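Local coordinates for protein ECF RNA polymerase sigma factor SigK (Mycobacterium tuberculosis, PDB 4NQW) that probably directs RNA polymerase to specific promoters as an ECF sigma factor, held inactive by an anti-sigma factor until regulated proteolysis releases it, at residues F43-Y47 with Y76-W80; T50-V54 with L94-L98; V58-L62 with A105-V109. All coordinates share one frame; numbering follows the deposited sequence.

How the contacts relate
All three contacts lie along helix 42-62, in the helical sigma-70 domain 2. Contact 1 joins it to helix 65-82. Contacts 2 and 3 join it to helix 93-111, further along. Contacts 1 and 2 are buried and touch each other. Y76 OH probably hydrogen-bonds T50 OG1, and V79 packs on L97. Contact 3 is only partly buried and lies about 19 Å from contact 1, centre to centre. The chemistry changes along the helix. Contact 1 is built on aromatic rings, contact 2 on leucine methyls with one guanidinium, and contact 3 chiefly on valine, leucine and alanine methyls. No hydrogen bond crosses any of them. Cadmium ions bind acidic residues of contacts 1 and 3.

Contact 1 (F43-Y47 with Y76-W80); sequences FAEFY and YLEVW. With CD (cadmium ion), chain F.
F43 and Y76 each receive an aromatic edge on a ring face, giving two T-shaped pairs. In the first, the six-membered ring of W80 turns its edge to F43. W80 CE3 is 3.5 Å from F43 CG, offset toward the rim of the F43 ring. In the second, Y47 points its edge at the middle of the Y76 face. Y47 CD1 is 3.6 Å from Y76 CE1, and the planes stand at 83°. CG of Y47 is anti to the backbone N (chi1 171°), which carries the ring across to Y76.

V79 CG1 packs against two rings. It meets F46 obliquely, 3.8 Å from F46 CE2. It is 4.1 Å from F43 CE2, where it sits at the edge of the F43 ring.

The polar atoms are few. Y76 O lies near the plane of the F43 ring, 3.2 Å from F43 CZ, and also accepts the helical bond from W80 N. E78 takes no part in the packing. It grips a cadmium ion with OE1 at 2.6 Å and OE2 at 2.8 Å, and OE2 also accepts a hydrogen bond from R104 NH2.

The two short segments run at 137° to each other. L97 of helix 93-111 packs on F46, Y76 and V79. L28 and L32 of helix 28-34 touch F46. A second protein chain packs on F43, Y47 and W80.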
loop_
_atom_site.group_PDB
_atom_site.type_symbol
_atom_site.label_atom_id
_atom_site.label_comp_id
_atom_site.label_asym_id
_atom_site.label_seq_id
_atom_site.Cartn_x
_atom_site.Cartn_y
_atom_site.Cartn_z
ATOM N N PHE A 43 2.500 -6.200 -19.811
ATOM C CA PHE A 43 3.294 -5.418 -18.871
ATOM C C PHE A 43 3.221 -3.934 -19.229
ATOM O O PHE A 43 3.107 -3.082 -18.348
ATOM C CB PHE A 43 4.746 -5.904 -18.882
ATOM C CG PHE A 43 5.621 -5.238 -17.857
ATOM C CD1 PHE A 43 6.718 -4.479 -18.246
ATOM C CD2 PHE A 43 5.347 -5.369 -16.503
ATOM C CE1 PHE A 43 7.526 -3.868 -17.304
ATOM C CE2 PHE A 43 6.149 -4.758 -15.555
ATOM C CZ PHE A 43 7.241 -4.005 -15.958
ATOM N N ALA A 44 3.280 -3.636 -20.525
ATOM C CA ALA A 44 3.086 -2.274 -21.022
ATOM C C ALA A 44 1.693 -1.746 -20.685
ATOM O O ALA A 44 1.540 -0.584 -20.311
ATOM C CB ALA A 44 3.314 -2.222 -22.525
ATOM N N GLU A 45 0.682 -2.602 -20.823
ATOM C CA GLU A 45 -0.697 -2.226 -20.512
ATOM C C GLU A 45 -0.943 -2.164 -19.003
ATOM O O GLU A 45 -1.643 -1.270 -18.522
ATOM C CB GLU A 45 -1.685 -3.190 -21.177
ATOM C CG GLU A 45 -3.146 -2.811 -20.970
ATOM C CD GLU A 45 -4.040 -3.194 -22.138
ATOM O OE1 GLU A 45 -3.773 -2.740 -23.270
ATOM O OE2 GLU A 45 -5.020 -3.936 -21.918
ATOM N N PHE A 46 -0.372 -3.115 -18.265
ATOM C CA PHE A 46 -0.427 -3.111 -16.801
ATOM C C PHE A 46 0.199 -1.833 -16.255
ATOM O O PHE A 46 -0.348 -1.202 -15.350
ATOM C CB PHE A 46 0.304 -4.330 -16.229
ATOM C CG PHE A 46 0.208 -4.452 -14.733
ATOM C CD1 PHE A 46 -0.884 -5.079 -14.143
ATOM C CD2 PHE A 46 1.207 -3.946 -13.914
ATOM C CE1 PHE A 46 -0.979 -5.195 -12.764
ATOM C CE2 PHE A 46 1.117 -4.059 -12.534
ATOM C CZ PHE A 46 0.024 -4.686 -11.959
ATOM N N TYR A 47 1.345 -1.460 -16.817
ATOM C CA TYR A 47 2.025 -0.225 -16.445
ATOM C C TYR A 47 1.190 1.008 -16.801
ATOM O O TYR A 47 0.965 1.871 -15.951
ATOM C CB TYR A 47 3.401 -0.137 -17.115
ATOM C CG TYR A 47 4.043 1.217 -16.941
ATOM C CD1 TYR A 47 4.548 1.610 -15.708
ATOM C CD2 TYR A 47 4.118 2.118 -18.000
ATOM C CE1 TYR A 47 5.121 2.856 -15.533
ATOM C CE2 TYR A 47 4.693 3.365 -17.836
ATOM C CZ TYR A 47 5.190 3.730 -16.599
ATOM O OH TYR A 47 5.763 4.965 -16.418
ATOM N N TYR A 76 8.184 -1.465 -10.648
ATOM C CA TYR A 76 7.763 -2.210 -11.840
ATOM C C TYR A 76 8.762 -3.290 -12.266
ATOM O O TYR A 76 8.378 -4.249 -12.941
ATOM C CB TYR A 76 7.438 -1.260 -12.996
ATOM C CG TYR A 76 6.122 -0.552 -12.786
ATOM C CD1 TYR A 76 6.077 0.775 -12.368
ATOM C CD2 TYR A 76 4.919 -1.221 -12.972
ATOM C CE1 TYR A 76 4.868 1.418 -12.157
ATOM C CE2 TYR A 76 3.707 -0.588 -12.762
ATOM C CZ TYR A 76 3.686 0.730 -12.357
ATOM O OH TYR A 76 2.481 1.359 -12.155
ATOM N N LEU A 77 10.025 -3.152 -11.866
ATOM C CA LEU A 77 10.991 -4.243 -12.036
ATOM C C LEU A 77 10.600 -5.410 -11.125
ATOM O O LEU A 77 10.638 -6.560 -11.549
ATOM C CB LEU A 77 12.427 -3.775 -11.749
ATOM C CG LEU A 77 13.621 -4.666 -12.149
ATOM C CD1 LEU A 77 13.762 -5.902 -11.265
ATOM C CD2 LEU A 77 13.571 -5.073 -13.617
ATOM N N GLU A 78 10.207 -5.113 -9.884
ATOM C CA GLU A 78 9.725 -6.161 -8.972
ATOM C C GLU A 78 8.417 -6.781 -9.464
ATOM O O GLU A 78 8.218 -7.986 -9.321
ATOM C CB GLU A 78 9.551 -5.648 -7.535
ATOM C CG GLU A 78 9.114 -6.748 -6.567
ATOM C CD GLU A 78 9.064 -6.323 -5.111
ATOM O OE1 GLU A 78 8.617 -7.139 -4.278
ATOM O OE2 GLU A 78 9.464 -5.186 -4.785
ATOM N N VAL A 79 7.530 -5.966 -10.033
ATOM C CA VAL A 79 6.296 -6.483 -10.634
ATOM C C VAL A 79 6.665 -7.561 -11.644
ATOM O O VAL A 79 6.195 -8.691 -11.558
ATOM C CB VAL A 79 5.476 -5.385 -11.351
ATOM C CG1 VAL A 79 4.316 -5.992 -12.132
ATOM C CG2 VAL A 79 4.943 -4.368 -10.354
ATOM N N TRP A 80 7.529 -7.195 -12.586
ATOM C CA TRP A 80 7.994 -8.103 -13.632
ATOM C C TRP A 80 8.593 -9.399 -13.085
ATOM O O TRP A 80 8.256 -10.489 -13.550
ATOM C CB TRP A 80 9.040 -7.395 -14.490
ATOM C CG TRP A 80 9.575 -8.223 -15.605
ATOM C CD1 TRP A 80 10.750 -8.916 -15.628
ATOM C CD2 TRP A 80 8.954 -8.440 -16.870
ATOM N NE1 TRP A 80 10.899 -9.554 -16.835
ATOM C CE2 TRP A 80 9.809 -9.277 -17.618
ATOM C CE3 TRP A 80 7.755 -8.007 -17.448
ATOM C CZ2 TRP A 80 9.500 -9.692 -18.911
ATOM C CZ3 TRP A 80 7.451 -8.416 -18.730
ATOM C CH2 TRP A 80 8.322 -9.246 -19.449
HETATM CD CD CD F . 9.374 -5.929 -2.138
HETATM O O HOH W 1 11.369 -7.590 -1.237
#

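Contact 2 (T50-V54 with L94-L98); sequences TKSRV and LAWLL
L97 holds its CG anti to the backbone N (chi1 174°), and this together with chi2 (67°) sets CD2 against both T50 and V54. V54 has CG2 beside its own N, on the side that meets L97. The contact belongs to the core of the helical sigma-70 domain 2. Segments 50-54 and 94-98, on helices 42-62 and 93-111, run at 42° to each other.

L97 CD2 is the central group. It lies 3.4 Å from T50 CB and 3.6 Å from V54 CG2. T50 OG1 is also close to this methyl, but it is hydrogen-bonded to F46 O, its strongest partner. The hydroxyl is therefore satisfied within the apolar core.

R53 works at the outer side. L94 comes over one face of its guanidinium, with L94 CD2 3.3 Å from R53 NH1. T50 CG2 lies at the guanidinium edge, in its plane.

Helix 42-62 is kinked here. The N atoms of S52 and R53 lack the bond to the turn before, and R53 N makes only a weak bond to T50 O. I75 of helix 65-82 packs on both V54 and L97. L98 completes the contact with its CD1 methyl, 3.9 Å from R53 O.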
loop_
_atom_site.group_PDB
_atom_site.type_symbol
_atom_site.label_atom_id
_atom_site.label_comp_id
_atom_site.label_asym_id
_atom_site.label_seq_id
_atom_site.Cartn_x
_atom_site.Cartn_y
_atom_site.Cartn_z
ATOM N N THR A 50 -1.803 1.711 -14.460
ATOM C CA THR A 50 -1.505 1.898 -13.035
ATOM C C THR A 50 -0.478 2.995 -12.711
ATOM O O THR A 50 -0.362 3.407 -11.555
ATOM C CB THR A 50 -0.993 0.583 -12.410
ATOM O OG1 THR A 50 0.209 0.163 -13.071
ATOM C CG2 THR A 50 -2.043 -0.516 -12.522
ATOM N N LYS A 51 0.247 3.475 -13.720
ATOM C CA LYS A 51 1.421 4.334 -13.495
ATOM C C LYS A 51 1.153 5.625 -12.713
ATOM O O LYS A 51 1.964 6.013 -11.872
ATOM C CB LYS A 51 2.125 4.665 -14.820
ATOM C CG LYS A 51 1.295 5.450 -15.828
ATOM C CD LYS A 51 2.038 5.577 -17.149
ATOM C CE LYS A 51 1.122 5.980 -18.291
ATOM N NZ LYS A 51 0.659 7.387 -18.168
ATOM N N SER A 52 0.030 6.284 -12.989
ATOM C CA SER A 52 -0.291 7.548 -12.319
ATOM C C SER A 52 -0.576 7.355 -10.823
ATOM O O SER A 52 -0.267 8.227 -10.007
ATOM C CB SER A 52 -1.475 8.245 -12.999
ATOM O OG SER A 52 -2.671 7.504 -12.837
ATOM N N ARG A 53 -1.161 6.215 -10.471
ATOM C CA ARG A 53 -1.444 5.902 -9.072
ATOM C C ARG A 53 -0.184 5.479 -8.310
ATOM O O ARG A 53 -0.012 5.849 -7.147
ATOM C CB ARG A 53 -2.537 4.835 -8.964
ATOM C CG ARG A 53 -3.932 5.375 -9.253
ATOM C CD ARG A 53 -5.037 4.375 -8.941
ATOM N NE ARG A 53 -5.656 3.817 -10.144
ATOM C CZ ARG A 53 -5.176 2.796 -10.854
ATOM N NH1 ARG A 53 -4.045 2.193 -10.508
ATOM N NH2 ARG A 53 -5.832 2.378 -11.931
ATOM N N VAL A 54 0.701 4.719 -8.955
ATOM C CA VAL A 54 1.962 4.327 -8.314
ATOM C C VAL A 54 2.889 5.534 -8.167
ATOM O O VAL A 54 3.382 5.817 -7.073
ATOM C CB VAL A 54 2.695 3.215 -9.090
ATOM C CG1 VAL A 54 4.070 2.961 -8.482
ATOM C CG2 VAL A 54 1.872 1.936 -9.081
ATOM N N LEU A 94 -4.247 -4.706 -8.176
ATOM C CA LEU A 94 -4.053 -3.305 -7.817
ATOM C C LEU A 94 -3.477 -3.189 -6.403
ATOM O O LEU A 94 -2.498 -2.477 -6.182
ATOM C CB LEU A 94 -5.383 -2.538 -7.900
ATOM C CG LEU A 94 -5.415 -1.140 -8.537
ATOM C CD1 LEU A 94 -6.341 -0.229 -7.740
ATOM C CD2 LEU A 94 -4.040 -0.505 -8.654
ATOM N N ALA A 95 -4.094 -3.898 -5.460
ATOM C CA ALA A 95 -3.645 -3.914 -4.068
ATOM C C ALA A 95 -2.240 -4.497 -3.932
ATOM O O ALA A 95 -1.425 -3.994 -3.160
ATOM C CB ALA A 95 -4.624 -4.701 -3.208
ATOM N N TRP A 96 -1.971 -5.558 -4.685
ATOM C CA TRP A 96 -0.653 -6.194 -4.718
ATOM C C TRP A 96 0.421 -5.203 -5.176
ATOM O O TRP A 96 1.509 -5.146 -4.602
ATOM C CB TRP A 96 -0.706 -7.402 -5.656
ATOM C CG TRP A 96 0.520 -8.261 -5.694
ATOM C CD1 TRP A 96 0.855 -9.251 -4.817
ATOM C CD2 TRP A 96 1.549 -8.240 -6.690
ATOM N NE1 TRP A 96 2.041 -9.835 -5.196
ATOM C CE2 TRP A 96 2.488 -9.234 -6.343
ATOM C CE3 TRP A 96 1.775 -7.470 -7.835
ATOM C CZ2 TRP A 96 3.634 -9.479 -7.100
ATOM C CZ3 TRP A 96 2.915 -7.715 -8.590
ATOM C CH2 TRP A 96 3.828 -8.714 -8.219
ATOM N N LEU A 97 0.094 -4.413 -6.198
ATOM C CA LEU A 97 1.013 -3.416 -6.753
ATOM C C LEU A 97 1.209 -2.220 -5.820
ATOM O O LEU A 97 2.342 -1.827 -5.540
ATOM C CB LEU A 97 0.502 -2.932 -8.115
ATOM C CG LEU A 97 1.243 -1.775 -8.796
ATOM C CD1 LEU A 97 2.641 -2.195 -9.213
ATOM C CD2 LEU A 97 0.453 -1.283 -9.999
ATOM N N LEU A 98 0.111 -1.628 -5.354
ATOM C CA LEU A 98 0.206 -0.430 -4.511
ATOM C C LEU A 98 0.828 -0.722 -3.146
ATOM O O LEU A 98 1.518 0.125 -2.585
ATOM C CB LEU A 98 -1.158 0.253 -4.337
ATOM C CG LEU A 98 -1.492 1.374 -5.328
ATOM C CD1 LEU A 98 -0.466 2.495 -5.282
ATOM C CD2 LEU A 98 -1.607 0.838 -6.738
#

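Contact 3 (V58-L62 with A105-V109); sequences VMRVL and AVDRV. With CD (cadmium ion), chain L; CD (cadmium ion), chain C.
V61 and A105 meet at the middle of this contact. V61 CB is 3.9 Å from A105 CB. From there CG1 runs on to the other helix, because it is anti to the backbone N (chi1 176°). It packs on A105 O and lies 3.8 Å from V109 CG2. It thus fits between two residues one turn apart. The other branch, CG2, lies more loosely against the A105 methyl.

L62 reaches the same turn from the next position. CD2 is the branch that touches. That methyl is 3.3 Å from A105 O and 3.6 Å from R108 CB. It also packs on V109 CG2.

A105 has only a methyl to fit between the helices. The CA atoms of V58 and A105 come within 5.7 Å. The two segments are nearly parallel, at 17°, with axes 9.3 Å apart.

D107 points away from the contact. Its OD1 and OD2 each bind a different cadmium ion, both at 2.4 Å. The ion on OD2 is shared with an acidic side chain of another protein chain.

The flanks reach other parts of the protein. R60 forms a salt bridge with E163 and a cation-pi contact with Y167, so it meets domain 4. R108 NE makes a weak hydrogen bond to T71 OG1, in the motif that contacts RpoC. Helix 65-82 covers the side formed by V58 and L62, with S68 and I75 on V58 and T71 on L62.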
loop_
_atom_site.group_PDB
_atom_site.type_symbol
_atom_site.label_atom_id
_atom_site.label_comp_id
_atom_site.label_asym_id
_atom_site.label_seq_id
_atom_site.Cartn_x
_atom_site.Cartn_y
_atom_site.Cartn_z
ATOM N N VAL A 58 4.215 7.375 -4.652
ATOM C CA VAL A 58 5.643 7.517 -4.381
ATOM C C VAL A 58 6.019 8.995 -4.229
ATOM O O VAL A 58 6.680 9.370 -3.257
ATOM C CB VAL A 58 6.493 6.840 -5.475
ATOM C CG1 VAL A 58 7.968 7.164 -5.299
ATOM C CG2 VAL A 58 6.289 5.331 -5.441
ATOM N N MET A 59 5.588 9.825 -5.180
ATOM C CA MET A 59 5.776 11.280 -5.082
ATOM C C MET A 59 5.291 11.819 -3.740
ATOM O O MET A 59 5.987 12.593 -3.088
ATOM C CB MET A 59 5.043 12.023 -6.215
ATOM C CG MET A 59 5.917 12.424 -7.395
ATOM S SD MET A 59 7.401 13.357 -6.951
ATOM C CE MET A 59 6.735 14.663 -5.922
ATOM N N ARG A 60 4.095 11.403 -3.338
ATOM C CA ARG A 60 3.504 11.841 -2.080
ATOM C C ARG A 60 4.390 11.513 -0.877
ATOM O O ARG A 60 4.565 12.349 0.010
ATOM C CB ARG A 60 2.115 11.212 -1.903
ATOM C CG ARG A 60 1.398 11.583 -0.614
ATOM C CD ARG A 60 1.131 13.078 -0.515
ATOM N NE ARG A 60 1.500 13.594 0.806
ATOM C CZ ARG A 60 0.659 13.805 1.819
ATOM N NH1 ARG A 60 -0.646 13.564 1.701
ATOM N NH2 ARG A 60 1.132 14.274 2.969
ATOM N N VAL A 61 4.948 10.304 -0.858
ATOM C CA VAL A 61 5.756 9.832 0.271
ATOM C C VAL A 61 7.160 10.441 0.259
ATOM O O VAL A 61 7.622 10.953 1.278
ATOM C CB VAL A 61 5.859 8.289 0.288
ATOM C CG1 VAL A 61 6.778 7.814 1.406
ATOM C CG2 VAL A 61 4.480 7.665 0.451
ATOM N N LEU A 62 7.827 10.388 -0.890
ATOM C CA LEU A 62 9.218 10.843 -1.005
ATOM C C LEU A 62 9.355 12.351 -1.236
ATOM O O LEU A 62 10.292 12.967 -0.726
ATOM C CB LEU A 62 9.929 10.087 -2.133
ATOM C CG LEU A 62 9.843 8.558 -2.100
ATOM C CD1 LEU A 62 10.653 7.962 -3.240
ATOM C CD2 LEU A 62 10.317 7.998 -0.768
ATOM N N ALA A 105 8.514 2.821 -0.974
ATOM C CA ALA A 105 8.620 4.259 -0.720
ATOM C C ALA A 105 8.853 4.567 0.761
ATOM O O ALA A 105 9.719 5.375 1.104
ATOM C CB ALA A 105 7.372 4.973 -1.210
ATOM N N VAL A 106 8.072 3.927 1.629
ATOM C CA VAL A 106 8.200 4.110 3.077
ATOM C C VAL A 106 9.584 3.669 3.552
ATOM O O VAL A 106 10.223 4.356 4.349
ATOM C CB VAL A 106 7.088 3.347 3.839
ATOM C CG1 VAL A 106 7.473 3.093 5.293
ATOM C CG2 VAL A 106 5.776 4.118 3.757
ATOM N N ASP A 107 10.035 2.521 3.058
ATOM C CA ASP A 107 11.388 2.042 3.330
ATOM C C ASP A 107 12.441 3.097 2.970
ATOM O O ASP A 107 13.385 3.326 3.729
ATOM C CB ASP A 107 11.650 0.747 2.558
ATOM C CG ASP A 107 13.112 0.364 2.543
ATOM O OD1 ASP A 107 13.852 0.864 1.666
ATOM O OD2 ASP A 107 13.519 -0.445 3.401
ATOM N N ARG A 108 12.267 3.725 1.810
ATOM C CA ARG A 108 13.167 4.781 1.334
ATOM C C ARG A 108 13.301 5.911 2.356
ATOM O O ARG A 108 14.396 6.425 2.584
ATOM C CB ARG A 108 12.651 5.361 0.011
ATOM C CG ARG A 108 13.724 5.640 -1.027
ATOM C CD ARG A 108 14.248 4.352 -1.645
ATOM N NE ARG A 108 14.619 4.517 -3.050
ATOM C CZ ARG A 108 15.695 5.169 -3.488
ATOM N NH1 ARG A 108 16.540 5.751 -2.640
ATOM N NH2 ARG A 108 15.924 5.248 -4.796
ATOM N N VAL A 109 12.179 6.291 2.963
ATOM C CA VAL A 109 12.148 7.346 3.981
ATOM C C VAL A 109 12.816 6.899 5.285
ATOM O O VAL A 109 13.567 7.662 5.889
ATOM C CB VAL A 109 10.696 7.802 4.268
ATOM C CG1 VAL A 109 10.633 8.723 5.485
ATOM C CG2 VAL A 109 10.109 8.496 3.047
HETATM CD CD CD L . 12.701 -1.462 5.430
HETATM CD CD CD C . 16.226 0.529 2.132
HETATM O O HOH W 2 16.564 2.824 0.706
#